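Local coordinates for protein AggB (Escherichia coli, PDB 4PHX), which is the minor subunit of aggregative adherence fimbriae type I and probably sits at the fimbrial tip, taking part in adhesion to host cells, at residues B[44-56]-B[98-110]. Residues are numbered along the deposited sequence; the frame is centred on the assembly and turned at random.
Sequences NGKVGHYIVQNNR and DGNQYSAPGEYIF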
loop_
_atom_site.group_PDB
_atom_site.type_symbol
_atom_site.label_atom_id
_atom_site.label_comp_id
_atom_site.label_asym_id
_atom_site.label_seq_id
_atom_site.Cartn_x
_atom_site.Cartn_y
_atom_site.Cartn_z
ATOM N N ASN B 44 -18.113 -8.919 16.357
ATOM C CA ASN B 44 -16.757 -8.499 16.658
ATOM C C ASN B 44 -16.455 -7.152 16.032
ATOM O O ASN B 44 -15.764 -7.068 15.023
ATOM C CB ASN B 44 -15.736 -9.529 16.172
ATOM C CG ASN B 44 -14.295 -9.158 16.570
ATOM O OD1 ASN B 44 -13.503 -8.684 15.738
ATOM N ND2 ASN B 44 -13.965 -9.350 17.854
ATOM N N GLY B 45 -16.979 -6.096 16.632
ATOM C CA GLY B 45 -16.707 -4.760 16.146
ATOM C C GLY B 45 -17.923 -4.211 15.437
ATOM O O GLY B 45 -19.017 -4.170 16.002
ATOM N N LYS B 46 -17.719 -3.785 14.194
ATOM C CA LYS B 46 -18.799 -3.321 13.344
ATOM C C LYS B 46 -19.765 -4.457 13.059
ATOM O O LYS B 46 -19.348 -5.573 12.754
ATOM C CB LYS B 46 -18.245 -2.836 12.010
ATOM C CG LYS B 46 -17.065 -1.897 12.105
ATOM C CD LYS B 46 -16.092 -2.138 10.951
ATOM C CE LYS B 46 -14.817 -2.835 11.422
ATOM N NZ LYS B 46 -15.080 -3.864 12.481
ATOM N N VAL B 47 -21.057 -4.175 13.171
ATOM C CA VAL B 47 -22.041 -4.985 12.474
ATOM C C VAL B 47 -21.704 -4.794 11.003
ATOM O O VAL B 47 -21.508 -3.661 10.566
ATOM C CB VAL B 47 -23.477 -4.492 12.758
ATOM C CG1 VAL B 47 -23.517 -2.975 12.877
ATOM C CG2 VAL B 47 -24.446 -4.971 11.678
ATOM N N GLY B 48 -21.571 -5.868 10.233
ATOM C CA GLY B 48 -21.647 -7.231 10.702
ATOM C C GLY B 48 -20.314 -7.904 10.421
ATOM O O GLY B 48 -20.076 -8.462 9.335
ATOM N N HIS B 49 -19.442 -7.818 11.426
ATOM C CA HIS B 49 -18.145 -8.471 11.456
ATOM C C HIS B 49 -18.131 -9.455 12.625
ATOM O O HIS B 49 -18.592 -9.137 13.724
ATOM C CB HIS B 49 -17.034 -7.436 11.649
ATOM C CG HIS B 49 -16.903 -6.471 10.515
ATOM N ND1 HIS B 49 -15.705 -6.241 9.873
ATOM C CD2 HIS B 49 -17.820 -5.677 9.908
ATOM C CE1 HIS B 49 -15.890 -5.348 8.916
ATOM N NE2 HIS B 49 -17.162 -4.985 8.921
ATOM N N TYR B 50 -17.564 -10.632 12.401
ATOM C CA TYR B 50 -17.744 -11.732 13.325
ATOM C C TYR B 50 -16.453 -12.487 13.575
ATOM O O TYR B 50 -15.515 -12.393 12.792
ATOM C CB TYR B 50 -18.756 -12.720 12.736
ATOM C CG TYR B 50 -20.081 -12.127 12.315
ATOM C CD1 TYR B 50 -21.188 -12.163 13.170
ATOM C CD2 TYR B 50 -20.244 -11.570 11.046
ATOM C CE1 TYR B 50 -22.417 -11.638 12.776
ATOM C CE2 TYR B 50 -21.446 -11.042 10.652
ATOM C CZ TYR B 50 -22.532 -11.074 11.517
ATOM O OH TYR B 50 -23.732 -10.553 11.113
ATOM N N ILE B 51 -16.437 -13.270 14.648
ATOM C CA ILE B 51 -15.371 -14.233 14.903
ATOM C C ILE B 51 -15.957 -15.635 14.887
ATOM O O ILE B 51 -16.974 -15.888 15.524
ATOM C CB ILE B 51 -14.728 -14.004 16.287
ATOM C CG1 ILE B 51 -13.981 -12.670 16.326
ATOM C CG2 ILE B 51 -13.805 -15.159 16.639
ATOM C CD1 ILE B 51 -12.492 -12.815 16.092
ATOM N N VAL B 52 -15.318 -16.559 14.192
ATOM C CA VAL B 52 -15.853 -17.911 14.105
ATOM C C VAL B 52 -14.892 -18.948 14.665
ATOM O O VAL B 52 -13.712 -18.950 14.331
ATOM C CB VAL B 52 -16.172 -18.285 12.639
ATOM C CG1 VAL B 52 -16.665 -19.718 12.542
ATOM C CG2 VAL B 52 -17.190 -17.332 12.072
ATOM N N GLN B 53 -15.424 -19.849 15.487
ATOM C CA GLN B 53 -14.647 -20.891 16.145
ATOM C C GLN B 53 -14.288 -22.028 15.213
ATOM O O GLN B 53 -15.135 -22.531 14.478
ATOM C CB GLN B 53 -15.432 -21.484 17.328
ATOM C CG GLN B 53 -15.482 -20.606 18.561
ATOM C CD GLN B 53 -14.094 -20.242 19.073
ATOM O OE1 GLN B 53 -13.537 -19.207 18.701
ATOM N NE2 GLN B 53 -13.535 -21.091 19.937
ATOM N N ASN B 54 -13.027 -22.439 15.264
ATOM C CA ASN B 54 -12.613 -23.716 14.711
ATOM C C ASN B 54 -13.199 -24.805 15.590
ATOM O O ASN B 54 -13.546 -24.565 16.745
ATOM C CB ASN B 54 -11.090 -23.811 14.737
ATOM C CG ASN B 54 -10.557 -25.054 14.044
ATOM O OD1 ASN B 54 -11.180 -26.119 14.058
ATOM N ND2 ASN B 54 -9.386 -24.918 13.430
ATOM N N ASN B 55 -13.312 -26.008 15.049
ATOM C CA ASN B 55 -13.664 -27.152 15.875
ATOM C C ASN B 55 -12.422 -27.727 16.545
ATOM O O ASN B 55 -11.864 -28.732 16.093
ATOM C CB ASN B 55 -14.388 -28.210 15.055
ATOM C CG ASN B 55 -15.620 -27.659 14.379
ATOM O OD1 ASN B 55 -15.692 -27.603 13.154
ATOM N ND2 ASN B 55 -16.597 -27.234 15.176
ATOM N N ARG B 56 -11.992 -27.030 17.596
ATOM C CA ARG B 56 -10.935 -27.436 18.522
ATOM C C ARG B 56 -10.659 -26.270 19.463
ATOM O O ARG B 56 -10.397 -25.153 19.013
ATOM C CB ARG B 56 -9.640 -27.813 17.807
ATOM C CG ARG B 56 -8.408 -27.639 18.691
ATOM C CD ARG B 56 -7.132 -28.101 18.003
ATOM N NE ARG B 56 -6.948 -29.550 18.083
ATOM C CZ ARG B 56 -6.526 -30.306 17.073
ATOM N NH1 ARG B 56 -6.249 -29.754 15.899
ATOM N NH2 ARG B 56 -6.387 -31.617 17.232
ATOM N N ASP B 98 -11.805 -10.927 7.565
ATOM C CA ASP B 98 -11.847 -9.593 8.144
ATOM C C ASP B 98 -10.443 -9.165 8.553
ATOM O O ASP B 98 -10.059 -9.307 9.702
ATOM C CB ASP B 98 -12.797 -9.551 9.344
ATOM C CG ASP B 98 -12.915 -8.160 9.945
ATOM O OD1 ASP B 98 -12.398 -7.191 9.341
ATOM O OD2 ASP B 98 -13.537 -8.033 11.017
ATOM N N GLY B 99 -9.690 -8.645 7.596
ATOM C CA GLY B 99 -8.291 -8.332 7.797
ATOM C C GLY B 99 -7.368 -9.470 7.391
ATOM O O GLY B 99 -7.822 -10.574 7.038
ATOM N N ASN B 100 -6.064 -9.188 7.430
ATOM C CA ASN B 100 -5.043 -10.197 7.183
ATOM C C ASN B 100 -4.896 -11.040 8.429
ATOM O O ASN B 100 -4.893 -10.507 9.541
ATOM C CB ASN B 100 -3.697 -9.545 6.858
ATOM C CG ASN B 100 -3.740 -8.701 5.607
ATOM O OD1 ASN B 100 -4.312 -9.100 4.595
ATOM N ND2 ASN B 100 -3.135 -7.518 5.671
ATOM N N GLN B 101 -4.759 -12.349 8.255
ATOM C CA GLN B 101 -4.724 -13.249 9.399
ATOM C C GLN B 101 -4.269 -14.632 8.986
ATOM O O GLN B 101 -4.243 -14.973 7.814
ATOM C CB GLN B 101 -6.107 -13.335 10.073
ATOM C CG GLN B 101 -7.184 -14.107 9.290
ATOM C CD GLN B 101 -8.620 -13.853 9.804
ATOM O OE1 GLN B 101 -8.871 -13.844 11.015
ATOM N NE2 GLN B 101 -9.566 -13.651 8.873
ATOM N N TYR B 102 -3.927 -15.430 9.978
ATOM C CA TYR B 102 -3.534 -16.807 9.773
ATOM C C TYR B 102 -4.733 -17.725 9.999
ATOM O O TYR B 102 -5.622 -17.422 10.788
ATOM C CB TYR B 102 -2.416 -17.158 10.760
ATOM C CG TYR B 102 -2.287 -18.630 11.074
ATOM C CD1 TYR B 102 -1.616 -19.482 10.217
ATOM C CD2 TYR B 102 -2.827 -19.160 12.234
ATOM C CE1 TYR B 102 -1.481 -20.819 10.502
ATOM C CE2 TYR B 102 -2.698 -20.500 12.533
ATOM C CZ TYR B 102 -2.024 -21.325 11.659
ATOM O OH TYR B 102 -1.882 -22.662 11.948
ATOM N N SER B 103 -4.730 -18.866 9.330
ATOM C CA SER B 103 -5.819 -19.813 9.479
ATOM C C SER B 103 -5.343 -21.134 10.053
ATOM O O SER B 103 -4.667 -21.918 9.384
ATOM C CB SER B 103 -6.504 -20.055 8.127
ATOM O OG SER B 103 -5.632 -20.747 7.243
ATOM N N ALA B 104 -5.695 -21.386 11.300
ATOM C CA ALA B 104 -5.498 -22.715 11.824
ATOM C C ALA B 104 -6.355 -23.624 10.972
ATOM O O ALA B 104 -7.488 -23.278 10.648
ATOM C CB ALA B 104 -5.925 -22.783 13.253
ATOM N N PRO B 105 -5.813 -24.791 10.596
ATOM C CA PRO B 105 -6.580 -25.783 9.838
ATOM C C PRO B 105 -7.800 -26.240 10.626
ATOM O O PRO B 105 -7.961 -25.835 11.779
ATOM C CB PRO B 105 -5.592 -26.948 9.682
ATOM C CG PRO B 105 -4.592 -26.747 10.777
ATOM C CD PRO B 105 -4.459 -25.267 10.918
ATOM N N GLY B 106 -8.645 -27.064 10.008
ATOM C CA GLY B 106 -9.803 -27.618 10.688
ATOM C C GLY B 106 -11.094 -27.242 9.996
ATOM O O GLY B 106 -11.098 -26.907 8.812
ATOM N N GLU B 107 -12.198 -27.296 10.731
ATOM C CA GLU B 107 -13.492 -26.929 10.159
ATOM C C GLU B 107 -14.039 -25.651 10.778
ATOM O O GLU B 107 -13.863 -25.407 11.965
ATOM C CB GLU B 107 -14.500 -28.069 10.316
ATOM C CG GLU B 107 -14.246 -29.261 9.414
ATOM C CD GLU B 107 -15.239 -30.387 9.653
ATOM O OE1 GLU B 107 -15.948 -30.355 10.682
ATOM O OE2 GLU B 107 -15.309 -31.306 8.811
ATOM N N TYR B 108 -14.683 -24.825 9.964
ATOM C CA TYR B 108 -15.386 -23.669 10.488
ATOM C C TYR B 108 -16.805 -23.657 9.933
ATOM O O TYR B 108 -17.009 -23.732 8.713
ATOM C CB TYR B 108 -14.679 -22.377 10.109
ATOM C CG TYR B 108 -13.266 -22.246 10.614
ATOM C CD1 TYR B 108 -12.977 -21.527 11.763
ATOM C CD2 TYR B 108 -12.217 -22.822 9.921
ATOM C CE1 TYR B 108 -11.672 -21.397 12.205
ATOM C CE2 TYR B 108 -10.921 -22.699 10.350
ATOM C CZ TYR B 108 -10.648 -21.995 11.491
ATOM O OH TYR B 108 -9.340 -21.899 11.900
ATOM N N ILE B 109 -17.778 -23.571 10.833
ATOM C CA ILE B 109 -19.178 -23.540 10.442
ATOM C C ILE B 109 -19.709 -22.119 10.312
ATOM O O ILE B 109 -19.800 -21.374 11.284
ATOM C CB ILE B 109 -20.062 -24.306 11.429
ATOM C CG1 ILE B 109 -19.642 -25.771 11.494
ATOM C CG2 ILE B 109 -21.507 -24.231 11.005
ATOM C CD1 ILE B 109 -19.990 -26.425 12.813
ATOM N N PHE B 110 -20.062 -21.741 9.094
ATOM C CA PHE B 110 -20.776 -20.493 8.904
ATOM C C PHE B 110 -22.290 -20.731 8.871
ATOM O O PHE B 110 -22.814 -21.474 8.042
ATOM C CB PHE B 110 -20.294 -19.830 7.629
ATOM C CG PHE B 110 -18.835 -19.446 7.670
ATOM C CD1 PHE B 110 -18.333 -18.695 8.723
ATOM C CD2 PHE B 110 -17.969 -19.843 6.667
ATOM C CE1 PHE B 110 -16.996 -18.333 8.762
ATOM C CE2 PHE B 110 -16.625 -19.485 6.702
ATOM C CZ PHE B 110 -16.139 -18.732 7.750
HETATM O O HOH W 1 -13.098 -6.465 13.156
#
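H49 and D98 form one polar end of the contact. The imidazole donates from ND1 to D98 OD2 (3.0 Å, 157° at the hydrogen); the acceptor lies in the ring plane, whereas the nitrogen meets the carboxylate from above its plane. D98 carries its CG anti to the backbone N (chi1 -178°), which extends the carboxylate to the ring edge. A water hydrogen-bonds to the same OD2 (2.7 Å) and weakly to N44 O and K46 NZ, the latter above one imidazole face but displaced toward the rim.

At the other end, N54 reaches the loop leading into strand 107-117. Its ND2 points at P105 O, too close in the model to be trusted in detail, and donates weakly to Y108 OH, which itself donates to A104 O (2.6 Å). CB of N54 rests against Y108 CE1 (3.5 Å), amide and ring planes 51° apart. Along the backbone, N55 N donates to E107 O (3.2 Å).

Between the ends the contact is apolar. V52 CG2 meets the edge of the F110 ring at CE1 (3.5 Å), and CG1 packs on Y108 CB (4.1 Å). From strand 134-141, L140 touches Y108 and F110.

V52 and F110 thus join edge strand 49-53 of one sheet to strand 107-117 of the other in this Ig-like sandwich; the D98 carboxylate probably favours the ND1-H form of H49, while K46 would oppose full protonation.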